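Local structure of Lmo0135 protein (Listeria monocytogenes EGD-e, 5ISU) at residues 412-417 with 431-436; 424-429 with 457-462; 102-107 with 115-120; 437-442 with 446-451. The protein is the substrate-binding protein CtaP of an ABC transporter and probably binds peptides for import. One frame throughout, in Å; residues are numbered along the deposited sequence.

Contact 1: 412-417 with 431-436; sequences LYLSDA and ALWEKG
Helix 427-438 of this periplasmic-binding-protein fold is packed against the long loop that precedes it, and W433 meets Y413 and L414 at the joint. The indole is the shared surface. Its benzo end goes to the tyrosine, with W433 CZ2 3.7 Å from Y413 CB, while the other end of the side chain takes the leucine, whose CD2 lies 3.9 Å from W433 CB and equally far from W433 CD1. With CG anti to the carbonyl carbon (chi1 -78°), W433 projects from the helix into the loop. Both partners approach the indole obliquely, so the contact is apolar packing without ring stacking. The Y413 ring is rooted here by CB, but its hydroxyl end runs away from the helix and hydrogen-bonds the OH of Y400. W433 NE1, 3.8 Å from Y413 CB, is buried without a polar partner. The leucine also opens a type I beta turn, L414 to A417, closed by A417 N bonding L414 O at 3.1 Å. The helix adds a polar tie through D430, whose carboxylate accepts from S415 N. Helix 442-458 flanks the same cluster: I452 touches W433, and I456 touches Y413.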
loop_
_atom_site.group_PDB
_atom_site.type_symbol
_atom_site.label_atom_id
_atom_site.label_comp_id
_atom_site.label_asym_id
_atom_site.label_seq_id
_atom_site.Cartn_x
_atom_site.Cartn_y
_atom_site.Cartn_z
ATOM N N LEU A 412 -3.230 12.169 5.227
ATOM C CA LEU A 412 -2.878 12.846 3.974
ATOM C C LEU A 412 -3.753 14.073 3.730
ATOM O O LEU A 412 -3.465 14.854 2.819
ATOM C CB LEU A 412 -3.069 11.892 2.788
ATOM C CG LEU A 412 -2.172 10.660 2.713
ATOM C CD1 LEU A 412 -2.907 9.499 2.063
ATOM C CD2 LEU A 412 -0.880 10.977 1.982
ATOM N N TYR A 413 -4.830 14.233 4.498
ATOM C CA TYR A 413 -5.759 15.377 4.263
ATOM C C TYR A 413 -6.192 16.231 5.469
ATOM O O TYR A 413 -6.824 17.282 5.268
ATOM C CB TYR A 413 -6.984 14.875 3.486
ATOM C CG TYR A 413 -6.573 14.273 2.176
ATOM C CD1 TYR A 413 -6.180 15.092 1.133
ATOM C CD2 TYR A 413 -6.512 12.900 1.995
ATOM C CE1 TYR A 413 -5.755 14.576 -0.073
ATOM C CE2 TYR A 413 -6.085 12.358 0.780
ATOM C CZ TYR A 413 -5.713 13.210 -0.252
ATOM O OH TYR A 413 -5.279 12.743 -1.469
ATOM N N LEU A 414 -5.884 15.800 6.698
ATOM C CA LEU A 414 -6.221 16.626 7.891
ATOM C C LEU A 414 -5.291 17.837 7.932
ATOM O O LEU A 414 -4.145 17.754 7.487
ATOM C CB LEU A 414 -6.100 15.833 9.207
ATOM C CG LEU A 414 -7.112 14.711 9.484
ATOM C CD1 LEU A 414 -6.663 13.853 10.663
ATOM C CD2 LEU A 414 -8.506 15.273 9.734
ATOM N N SER A 415 -5.777 18.950 8.468
ATOM C CA SER A 415 -4.969 20.183 8.557
ATOM C C SER A 415 -3.605 19.967 9.199
ATOM O O SER A 415 -2.602 20.472 8.701
ATOM C CB SER A 415 -5.708 21.272 9.350
ATOM O OG SER A 415 -6.907 21.652 8.710
ATOM N N ASP A 416 -3.591 19.189 10.283
ATOM C CA ASP A 416 -2.386 18.902 11.071
ATOM C C ASP A 416 -1.581 17.682 10.616
ATOM O O ASP A 416 -0.526 17.397 11.187
ATOM C CB ASP A 416 -2.796 18.617 12.529
ATOM C CG ASP A 416 -3.717 19.670 13.103
ATOM O OD1 ASP A 416 -3.949 20.712 12.442
ATOM O OD2 ASP A 416 -4.219 19.451 14.227
ATOM N N ALA A 417 -2.065 16.959 9.613
ATOM C CA ALA A 417 -1.409 15.719 9.215
ATOM C C ALA A 417 -0.006 15.902 8.622
ATOM O O ALA A 417 0.238 16.850 7.868
ATOM C CB ALA A 417 -2.291 14.945 8.258
ATOM N N ALA A 431 -13.886 17.925 10.325
ATOM C CA ALA A 431 -14.995 17.468 11.192
ATOM C C ALA A 431 -15.688 16.256 10.564
ATOM O O ALA A 431 -16.117 15.349 11.282
ATOM C CB ALA A 431 -16.003 18.593 11.456
ATOM N N LEU A 432 -15.795 16.255 9.229
ATOM C CA LEU A 432 -16.355 15.113 8.494
ATOM C C LEU A 432 -15.456 13.871 8.648
ATOM O O LEU A 432 -15.957 12.770 8.888
ATOM C CB LEU A 432 -16.555 15.433 7.002
ATOM C CG LEU A 432 -17.795 16.253 6.619
ATOM C CD1 LEU A 432 -17.701 16.744 5.182
ATOM C CD2 LEU A 432 -19.077 15.445 6.839
ATOM N N TRP A 433 -14.140 14.053 8.498
ATOM C CA TRP A 433 -13.200 12.945 8.675
ATOM C C TRP A 433 -13.437 12.299 10.026
ATOM O O TRP A 433 -13.644 11.093 10.095
ATOM C CB TRP A 433 -11.734 13.381 8.583
ATOM C CG TRP A 433 -11.174 13.618 7.175
ATOM C CD1 TRP A 433 -10.839 14.824 6.612
ATOM C CD2 TRP A 433 -10.842 12.622 6.196
ATOM N NE1 TRP A 433 -10.324 14.631 5.359
ATOM C CE2 TRP A 433 -10.316 13.293 5.077
ATOM C CE3 TRP A 433 -10.922 11.225 6.164
ATOM C CZ2 TRP A 433 -9.893 12.611 3.915
ATOM C CZ3 TRP A 433 -10.506 10.557 5.019
ATOM C CH2 TRP A 433 -9.993 11.252 3.915
ATOM N N GLU A 434 -13.444 13.108 11.091
ATOM C CA GLU A 434 -13.660 12.578 12.451
ATOM C C GLU A 434 -15.041 11.962 12.651
ATOM O O GLU A 434 -15.172 10.943 13.317
ATOM C CB GLU A 434 -13.348 13.618 13.522
ATOM C CG GLU A 434 -11.850 13.911 13.602
ATOM C CD GLU A 434 -11.433 14.585 14.905
ATOM O OE1 GLU A 434 -12.291 15.216 15.572
ATOM O OE2 GLU A 434 -10.236 14.479 15.266
ATOM N N LYS A 435 -16.045 12.558 12.029
ATOM C CA LYS A 435 -17.404 12.042 12.088
ATOM C C LYS A 435 -17.475 10.661 11.411
ATOM O O LYS A 435 -18.134 9.762 11.905
ATOM C CB LYS A 435 -18.359 13.032 11.413
ATOM C CG LYS A 435 -19.853 12.731 11.511
ATOM C CD LYS A 435 -20.623 13.789 10.711
ATOM C CE LYS A 435 -22.102 13.466 10.512
ATOM N NZ LYS A 435 -22.885 13.509 11.769
ATOM N N GLY A 436 -16.769 10.491 10.297
ATOM C CA GLY A 436 -16.778 9.221 9.576
ATOM C C GLY A 436 -16.161 8.092 10.373
ATOM O O GLY A 436 -16.606 6.944 10.290
#

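Contact 2: 424-429 with 457-462; sequences YHNKDL and ADDAVI
Y424 and D459 join the approach to helix 427-438 to the end of helix 442-458, where a Schellman motif with A460 as its C-prime residue (positive phi) stops the second helix; A460 N bonds A457 O at 3.1 Å. The polar part of the contact is a chain of hydrogen bonds. Y424 OH donates to D459 OD2 over 2.6 Å, meeting the carboxylate on its anti side, 18° out of plane, and the same phenol oxygen accepts from N426 ND2 at 2.9 Å. That second bond is nearly straight (172°) and lies in the amide plane, which helps to orient the amide of N426. N426 is also the N-cap of helix 427-438: its OD1 receives L429 N from above the carbonyl plane. Thus one asparagine links the capping of one helix to the residue that ends the other. The second oxygen of D459, OD1, has a long, weak ion pair with K273, and R276 bonds the backbone oxygen of D459. The apolar part is a CH-pi contact under the same tyrosine. V461 CG1 lies 3.8 Å from Y424 CB, while V461 CG2 sits almost exactly on the ring normal, 3.5 Å from the centroid.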
loop_
_atom_site.group_PDB
_atom_site.type_symbol
_atom_site.label_atom_id
_atom_site.label_comp_id
_atom_site.label_asym_id
_atom_site.label_seq_id
_atom_site.Cartn_x
_atom_site.Cartn_y
_atom_site.Cartn_z
ATOM N N TYR A 424 -3.385 21.815 2.702
ATOM C CA TYR A 424 -4.786 22.245 2.645
ATOM C C TYR A 424 -5.414 22.254 4.040
ATOM O O TYR A 424 -5.476 21.225 4.709
ATOM C CB TYR A 424 -5.530 21.285 1.715
ATOM C CG TYR A 424 -7.030 21.433 1.592
ATOM C CD1 TYR A 424 -7.598 22.514 0.920
ATOM C CD2 TYR A 424 -7.881 20.435 2.057
ATOM C CE1 TYR A 424 -8.970 22.615 0.764
ATOM C CE2 TYR A 424 -9.251 20.535 1.907
ATOM C CZ TYR A 424 -9.789 21.619 1.259
ATOM O OH TYR A 424 -11.153 21.713 1.112
ATOM N N HIS A 425 -5.883 23.423 4.470
ATOM C CA HIS A 425 -6.468 23.581 5.804
ATOM C C HIS A 425 -7.953 23.918 5.730
ATOM O O HIS A 425 -8.336 25.034 5.360
ATOM C CB HIS A 425 -5.701 24.647 6.591
ATOM C CG HIS A 425 -4.217 24.458 6.553
ATOM N ND1 HIS A 425 -3.601 23.313 7.016
ATOM C CD2 HIS A 425 -3.226 25.265 6.109
ATOM C CE1 HIS A 425 -2.294 23.418 6.849
ATOM N NE2 HIS A 425 -2.041 24.597 6.308
ATOM N N ASN A 426 -8.780 22.942 6.100
ATOM C CA ASN A 426 -10.228 23.085 6.080
ATOM C C ASN A 426 -10.862 22.386 7.299
ATOM O O ASN A 426 -11.087 21.166 7.273
ATOM C CB ASN A 426 -10.753 22.488 4.767
ATOM C CG ASN A 426 -12.267 22.550 4.647
ATOM O OD1 ASN A 426 -12.990 22.836 5.621
ATOM N ND2 ASN A 426 -12.763 22.262 3.451
ATOM N N LYS A 427 -11.152 23.176 8.345
ATOM C CA LYS A 427 -11.773 22.672 9.587
ATOM C C LYS A 427 -13.078 21.899 9.389
ATOM O O LYS A 427 -13.298 20.887 10.041
ATOM C CB LYS A 427 -12.028 23.801 10.602
ATOM C CG LYS A 427 -10.862 24.172 11.499
ATOM C CD LYS A 427 -11.357 25.135 12.588
ATOM C CE LYS A 427 -10.345 25.399 13.700
ATOM N NZ LYS A 427 -9.117 26.083 13.213
ATOM N N ASP A 428 -13.960 22.399 8.535
ATOM C CA ASP A 428 -15.232 21.713 8.274
ATOM C C ASP A 428 -14.993 20.322 7.714
ATOM O O ASP A 428 -15.628 19.373 8.149
ATOM C CB ASP A 428 -16.115 22.504 7.308
ATOM C CG ASP A 428 -16.743 23.738 7.951
ATOM O OD1 ASP A 428 -16.514 23.992 9.152
ATOM O OD2 ASP A 428 -17.495 24.451 7.250
ATOM N N LEU A 429 -14.067 20.202 6.767
ATOM C CA LEU A 429 -13.774 18.896 6.175
ATOM C C LEU A 429 -13.187 17.967 7.223
ATOM O O LEU A 429 -13.486 16.782 7.234
ATOM C CB LEU A 429 -12.803 19.014 5.007
ATOM C CG LEU A 429 -12.463 17.689 4.313
ATOM C CD1 LEU A 429 -13.718 17.076 3.702
ATOM C CD2 LEU A 429 -11.400 17.903 3.256
ATOM N N ALA A 457 -12.428 16.911 -4.469
ATOM C CA ALA A 457 -12.477 17.092 -5.917
ATOM C C ALA A 457 -12.921 18.515 -6.249
ATOM O O ALA A 457 -12.288 19.185 -7.045
ATOM C CB ALA A 457 -13.407 16.071 -6.569
ATOM N N ASP A 458 -13.995 18.980 -5.618
ATOM C CA ASP A 458 -14.471 20.356 -5.836
ATOM C C ASP A 458 -13.410 21.411 -5.530
ATOM O O ASP A 458 -13.291 22.366 -6.275
ATOM C CB ASP A 458 -15.720 20.648 -5.022
ATOM C CG ASP A 458 -16.917 19.828 -5.468
ATOM O OD1 ASP A 458 -16.921 19.325 -6.607
ATOM O OD2 ASP A 458 -17.872 19.696 -4.677
ATOM N N ASP A 459 -12.611 21.224 -4.479
ATOM C CA ASP A 459 -11.556 22.214 -4.135
ATOM C C ASP A 459 -10.226 21.993 -4.852
ATOM O O ASP A 459 -9.236 22.710 -4.586
ATOM C CB ASP A 459 -11.329 22.291 -2.615
ATOM C CG ASP A 459 -12.432 23.047 -1.892
ATOM O OD1 ASP A 459 -13.355 23.533 -2.571
ATOM O OD2 ASP A 459 -12.363 23.171 -0.646
ATOM N N ALA A 460 -10.213 21.029 -5.776
ATOM C CA ALA A 460 -9.018 20.673 -6.513
ATOM C C ALA A 460 -7.787 20.691 -5.620
ATOM O O ALA A 460 -6.794 21.355 -5.927
ATOM C CB ALA A 460 -8.840 21.587 -7.715
ATOM N N VAL A 461 -7.869 19.953 -4.518
ATOM C CA VAL A 461 -6.772 19.854 -3.542
ATOM C C VAL A 461 -5.565 19.158 -4.160
ATOM O O VAL A 461 -4.410 19.524 -3.898
ATOM C CB VAL A 461 -7.223 19.096 -2.282
ATOM C CG1 VAL A 461 -6.083 18.991 -1.279
ATOM C CG2 VAL A 461 -8.420 19.804 -1.660
ATOM N N ILE A 462 -5.844 18.124 -4.947
ATOM C CA ILE A 462 -4.818 17.402 -5.689
ATOM C C ILE A 462 -5.376 17.173 -7.086
ATOM O O ILE A 462 -6.485 17.593 -7.378
ATOM C CB ILE A 462 -4.503 16.031 -5.066
ATOM C CG1 ILE A 462 -5.745 15.118 -5.099
ATOM C CG2 ILE A 462 -3.984 16.210 -3.645
ATOM C CD1 ILE A 462 -5.436 13.660 -4.842
#

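Contact 3: 102-107 with 115-120; sequences SILDTK and NFVFDD
I103 and L104, in the last turn of helix 93-104, pack on F116 and V117 where the chain enters the edge strand 117-118 of a five-stranded antiparallel sheet, forming a helix-to-sheet-edge contact. The tight part is apolar and centres on F116. L104 presses one methyl, CD2, against the base of the phenylalanine, 3.6 Å from F116 CB and 3.6 Å from F116 O, and the two side chains cross at about a right angle. I103 works farther out on the ring: its CG2 is 3.9 Å from F116 CD1, and its CD1 is 3.9 Å from F116 CE1, an oblique approach along one flank of the phenyl. With CG anti to the carbonyl carbon (chi1 -60°), F116 directs its ring inward, where F144 and T147 of helix 144-148 and V123 of strand 121-129 also touch it. The other side is looser. Past L104 the chain leaves the helix at D105, and T106 and K107 are exposed, K107 being held by a salt bridge to E163. D119 and D120, at the far end of the other segment, are likewise exposed. At the margin of the apolar patch, V117 adds a single touch, its CG2 lying 3.9 Å from L104 CD2.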
loop_
_atom_site.group_PDB
_atom_site.type_symbol
_atom_site.label_atom_id
_atom_site.label_comp_id
_atom_site.label_asym_id
_atom_site.label_seq_id
_atom_site.Cartn_x
_atom_site.Cartn_y
_atom_site.Cartn_z
ATOM N N SER A 102 1.662 -6.361 22.831
ATOM C CA SER A 102 3.029 -5.979 22.452
ATOM C C SER A 102 3.004 -4.743 21.517
ATOM O O SER A 102 3.948 -3.958 21.507
ATOM C CB SER A 102 3.809 -7.152 21.835
ATOM O OG SER A 102 3.334 -7.465 20.533
ATOM N N ILE A 103 1.919 -4.558 20.764
ATOM C CA ILE A 103 1.766 -3.365 19.896
ATOM C C ILE A 103 1.330 -2.158 20.739
ATOM O O ILE A 103 1.769 -1.019 20.498
ATOM C CB ILE A 103 0.737 -3.598 18.764
ATOM C CG1 ILE A 103 1.283 -4.603 17.744
ATOM C CG2 ILE A 103 0.419 -2.296 18.029
ATOM C CD1 ILE A 103 0.295 -4.979 16.656
ATOM N N LEU A 104 0.443 -2.405 21.702
ATOM C CA LEU A 104 -0.033 -1.341 22.588
ATOM C C LEU A 104 1.069 -0.794 23.483
ATOM O O LEU A 104 1.048 0.372 23.856
ATOM C CB LEU A 104 -1.198 -1.834 23.465
ATOM C CG LEU A 104 -2.565 -2.000 22.791
ATOM C CD1 LEU A 104 -3.552 -2.645 23.753
ATOM C CD2 LEU A 104 -3.095 -0.655 22.297
ATOM N N ASP A 105 2.017 -1.653 23.828
ATOM C CA ASP A 105 3.121 -1.299 24.708
ATOM C C ASP A 105 3.981 -0.228 24.023
ATOM O O ASP A 105 4.699 -0.513 23.061
ATOM C CB ASP A 105 3.925 -2.564 25.022
ATOM C CG ASP A 105 4.886 -2.392 26.164
ATOM O OD1 ASP A 105 4.870 -1.330 26.812
ATOM O OD2 ASP A 105 5.647 -3.348 26.426
ATOM N N THR A 106 3.879 1.006 24.526
ATOM C CA THR A 106 4.583 2.164 23.966
ATOM C C THR A 106 6.100 2.001 23.859
ATOM O O THR A 106 6.696 2.506 22.902
ATOM C CB THR A 106 4.261 3.467 24.747
ATOM O OG1 THR A 106 4.369 3.217 26.148
ATOM C CG2 THR A 106 2.844 3.963 24.445
ATOM N N LYS A 107 6.725 1.298 24.813
ATOM C CA LYS A 107 8.185 1.102 24.761
ATOM C C LYS A 107 8.659 0.303 23.516
ATOM O O LYS A 107 9.830 0.399 23.135
ATOM C CB LYS A 107 8.718 0.431 26.041
ATOM C CG LYS A 107 8.243 -0.999 26.290
ATOM C CD LYS A 107 8.820 -1.612 27.573
ATOM C CE LYS A 107 10.315 -1.902 27.461
ATOM N NZ LYS A 107 10.885 -2.634 28.638
ATOM N N ASN A 115 -3.770 2.122 15.458
ATOM C CA ASN A 115 -4.939 1.338 15.048
ATOM C C ASN A 115 -5.658 0.629 16.209
ATOM O O ASN A 115 -6.786 0.136 16.044
ATOM C CB ASN A 115 -4.507 0.280 14.026
ATOM C CG ASN A 115 -3.928 0.889 12.749
ATOM O OD1 ASN A 115 -4.124 2.061 12.470
ATOM N ND2 ASN A 115 -3.228 0.074 11.962
ATOM N N PHE A 116 -4.997 0.550 17.361
ATOM C CA PHE A 116 -5.568 -0.106 18.543
ATOM C C PHE A 116 -5.881 0.878 19.675
ATOM O O PHE A 116 -6.214 0.457 20.791
ATOM C CB PHE A 116 -4.625 -1.214 19.034
ATOM C CG PHE A 116 -4.366 -2.289 18.004
ATOM C CD1 PHE A 116 -3.355 -2.147 17.084
ATOM C CD2 PHE A 116 -5.148 -3.437 17.964
ATOM C CE1 PHE A 116 -3.120 -3.126 16.131
ATOM C CE2 PHE A 116 -4.921 -4.422 17.030
ATOM C CZ PHE A 116 -3.906 -4.266 16.104
ATOM N N VAL A 117 -5.807 2.178 19.369
ATOM C CA VAL A 117 -6.069 3.246 20.335
ATOM C C VAL A 117 -7.125 4.224 19.764
ATOM O O VAL A 117 -7.132 4.517 18.567
ATOM C CB VAL A 117 -4.769 4.002 20.662
ATOM C CG1 VAL A 117 -5.000 5.044 21.740
ATOM C CG2 VAL A 117 -3.702 3.022 21.119
ATOM N N PHE A 118 -8.012 4.712 20.635
ATOM C CA PHE A 118 -9.101 5.622 20.253
ATOM C C PHE A 118 -9.261 6.631 21.356
ATOM O O PHE A 118 -9.555 6.252 22.486
ATOM C CB PHE A 118 -10.390 4.831 20.086
ATOM C CG PHE A 118 -10.245 3.681 19.161
ATOM C CD1 PHE A 118 -10.285 3.879 17.786
ATOM C CD2 PHE A 118 -9.992 2.409 19.652
ATOM C CE1 PHE A 118 -10.113 2.819 16.917
ATOM C CE2 PHE A 118 -9.809 1.345 18.786
ATOM C CZ PHE A 118 -9.875 1.548 17.415
ATOM N N ASP A 119 -9.065 7.911 21.035
ATOM C CA ASP A 119 -9.102 8.993 22.039
ATOM C C ASP A 119 -8.145 8.671 23.191
ATOM O O ASP A 119 -8.469 8.865 24.356
ATOM C CB ASP A 119 -10.527 9.269 22.571
ATOM C CG ASP A 119 -11.391 10.037 21.588
ATOM O OD1 ASP A 119 -11.319 9.756 20.375
ATOM O OD2 ASP A 119 -12.162 10.916 22.048
ATOM N N ASP A 120 -6.971 8.145 22.845
ATOM C CA ASP A 120 -5.944 7.776 23.830
ATOM C C ASP A 120 -6.316 6.560 24.711
ATOM O O ASP A 120 -5.547 6.223 25.619
ATOM C CB ASP A 120 -5.562 8.984 24.717
ATOM C CG ASP A 120 -5.239 10.244 23.900
ATOM O OD1 ASP A 120 -5.024 10.130 22.675
ATOM O OD2 ASP A 120 -5.203 11.348 24.492
#

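Contact 4: 437-442 with 446-451; sequences AVTADD and QEIYEK
T439 and I448 point at each other end to end across the turn between two helices, I448 CD1 stopping 3.6 Å from T439 OG1 and 4.1 Å from T439 CB. The isoleucine gets there because CG1 lies anti to the carbonyl carbon (chi1 -67°) and the chain is extended beyond it (chi2 165°), which carries CD1 off the helix toward the loop. The threonine hydroxyl meets this methyl by packing alone; its polar partner is the backbone oxygen of K435, one helical turn earlier. On the next position of the second helix, Y449 leaves at a different angle and brings its phenol end alongside the end of the first helix. Its OH comes within 3.5 Å of A437 N, but the angle is poor for a hydrogen bond, and the hydroxyl is bonded instead by R445. The same arginine reaches the backbone oxygen of G436 through NE, so a single guanidinium ties the first helix to the tyrosine that packs on its end.

Nearer the turn, backbone atoms take over. Q446 N donates to D442 O at 2.8 Å, with an N-H...O angle of 146°, and Q446 CB rests 3.6 Å from that same oxygen. This is an i to i+4 bond in the first turn of helix 442-458. D441 is its N-cap residue and also forms a salt bridge with K443, while D442 OD1 is held by Y312. The whole is a helical (alpha-alpha) hairpin, in which residues 439-441 reverse the chain and the two helices pack side by side.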
loop_
_atom_site.group_PDB
_atom_site.type_symbol
_atom_site.label_atom_id
_atom_site.label_comp_id
_atom_site.label_asym_id
_atom_site.label_seq_id
_atom_site.Cartn_x
_atom_site.Cartn_y
_atom_site.Cartn_z
ATOM N N ALA A 437 -15.137 8.435 11.150
ATOM C CA ALA A 437 -14.447 7.476 11.999
ATOM C C ALA A 437 -15.331 6.899 13.097
ATOM O O ALA A 437 -15.083 5.768 13.525
ATOM C CB ALA A 437 -13.209 8.111 12.629
ATOM N N VAL A 438 -16.345 7.654 13.558
ATOM C CA VAL A 438 -17.220 7.198 14.670
ATOM C C VAL A 438 -18.653 6.793 14.276
ATOM O O VAL A 438 -19.455 6.480 15.154
ATOM C CB VAL A 438 -17.276 8.244 15.826
ATOM C CG1 VAL A 438 -15.867 8.593 16.294
ATOM C CG2 VAL A 438 -18.003 9.518 15.412
ATOM N N THR A 439 -18.946 6.739 12.973
ATOM C CA THR A 439 -20.297 6.408 12.484
ATOM C C THR A 439 -20.421 4.944 12.072
ATOM O O THR A 439 -19.826 4.521 11.078
ATOM C CB THR A 439 -20.686 7.313 11.292
ATOM O OG1 THR A 439 -20.702 8.685 11.717
ATOM C CG2 THR A 439 -22.068 6.949 10.751
ATOM N N ALA A 440 -21.251 4.194 12.790
ATOM C CA ALA A 440 -21.423 2.756 12.534
ATOM C C ALA A 440 -22.352 2.391 11.380
ATOM O O ALA A 440 -22.070 1.447 10.656
ATOM C CB ALA A 440 -21.901 2.063 13.800
ATOM N N ASP A 441 -23.467 3.105 11.229
ATOM C CA ASP A 441 -24.441 2.797 10.165
ATOM C C ASP A 441 -23.763 2.916 8.803
ATOM O O ASP A 441 -23.158 3.941 8.492
ATOM C CB ASP A 441 -25.675 3.714 10.254
ATOM C CG ASP A 441 -26.838 3.245 9.370
ATOM O OD1 ASP A 441 -26.640 2.407 8.457
ATOM O OD2 ASP A 441 -27.968 3.729 9.596
ATOM N N ASP A 442 -23.887 1.854 8.004
ATOM C CA ASP A 442 -23.230 1.765 6.705
ATOM C C ASP A 442 -23.607 2.901 5.754
ATOM O O ASP A 442 -22.718 3.569 5.215
ATOM C CB ASP A 442 -23.533 0.408 6.045
ATOM C CG ASP A 442 -22.593 0.096 4.868
ATOM O OD1 ASP A 442 -21.351 0.229 5.014
ATOM O OD2 ASP A 442 -23.088 -0.335 3.806
ATOM N N GLN A 446 -21.452 5.942 4.374
ATOM C CA GLN A 446 -21.241 6.098 2.935
ATOM C C GLN A 446 -21.411 7.570 2.535
ATOM O O GLN A 446 -20.562 8.116 1.833
ATOM C CB GLN A 446 -22.192 5.209 2.106
ATOM C CG GLN A 446 -21.921 5.254 0.595
ATOM C CD GLN A 446 -22.879 4.394 -0.233
ATOM O OE1 GLN A 446 -23.270 4.774 -1.343
ATOM N NE2 GLN A 446 -23.286 3.256 0.311
ATOM N N GLU A 447 -22.483 8.206 3.004
ATOM C CA GLU A 447 -22.745 9.622 2.691
ATOM C C GLU A 447 -21.617 10.560 3.130
ATOM O O GLU A 447 -21.291 11.498 2.419
ATOM C CB GLU A 447 -24.082 10.095 3.285
ATOM C CG GLU A 447 -25.293 9.460 2.622
ATOM C CD GLU A 447 -26.635 9.979 3.134
ATOM O OE1 GLU A 447 -26.682 10.831 4.057
ATOM O OE2 GLU A 447 -27.667 9.526 2.594
ATOM N N ILE A 448 -21.009 10.276 4.279
ATOM C CA ILE A 448 -19.917 11.101 4.802
ATOM C C ILE A 448 -18.681 11.024 3.904
ATOM O O ILE A 448 -18.115 12.059 3.537
ATOM C CB ILE A 448 -19.552 10.716 6.260
ATOM C CG1 ILE A 448 -20.719 11.064 7.184
ATOM C CG2 ILE A 448 -18.302 11.469 6.724
ATOM C CD1 ILE A 448 -20.649 10.421 8.554
ATOM N N TYR A 449 -18.250 9.820 3.552
ATOM C CA TYR A 449 -17.075 9.714 2.689
ATOM C C TYR A 449 -17.361 10.185 1.249
ATOM O O TYR A 449 -16.440 10.606 0.548
ATOM C CB TYR A 449 -16.419 8.339 2.775
ATOM C CG TYR A 449 -15.793 8.130 4.143
ATOM C CD1 TYR A 449 -14.587 8.739 4.479
ATOM C CD2 TYR A 449 -16.421 7.354 5.101
ATOM C CE1 TYR A 449 -14.033 8.582 5.740
ATOM C CE2 TYR A 449 -15.875 7.185 6.357
ATOM C CZ TYR A 449 -14.684 7.793 6.676
ATOM O OH TYR A 449 -14.146 7.577 7.929
ATOM N N GLU A 450 -18.622 10.157 0.827
ATOM C CA GLU A 450 -18.974 10.721 -0.495
ATOM C C GLU A 450 -18.785 12.235 -0.476
ATOM O O GLU A 450 -18.209 12.794 -1.424
ATOM C CB GLU A 450 -20.373 10.330 -0.943
ATOM C CG GLU A 450 -20.427 8.875 -1.377
ATOM C CD GLU A 450 -21.789 8.429 -1.874
ATOM O OE1 GLU A 450 -22.810 9.099 -1.582
ATOM O OE2 GLU A 450 -21.836 7.384 -2.558
ATOM N N LYS A 451 -19.195 12.888 0.612
ATOM C CA LYS A 451 -19.006 14.324 0.707
ATOM C C LYS A 451 -17.541 14.666 0.740
ATOM O O LYS A 451 -17.135 15.642 0.131
ATOM C CB LYS A 451 -19.735 14.976 1.904
ATOM C CG LYS A 451 -21.237 15.117 1.694
ATOM C CD LYS A 451 -21.837 16.321 2.438
ATOM C CE LYS A 451 -21.869 16.181 3.953
ATOM N NZ LYS A 451 -22.888 15.196 4.414
#

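In the fold
Contacts 1, 2 and 4 form one neighbourhood around helices 427-438 and 442-458. Contact 3, at the end of helix 93-104 beside a five-stranded antiparallel sheet, touches none of them, though its nearest atoms come to about 6 Å of contact 4; its centre is about 20 Å from that of contact 1, 24 Å from contact 4 and 30 Å from contact 2. Contact 3 also comes first along the chain. Contact 4 closes the turn of the helix pair and is nested within the span closed by contact 2, while contacts 1 and 2 interleave in sequence. Contacts 1 and 2 have centres 10 Å apart and touch, as do contacts 1 and 4 at 13 Å. The helical hairpin is thus fastened at its turn, along its first helix and at its open end.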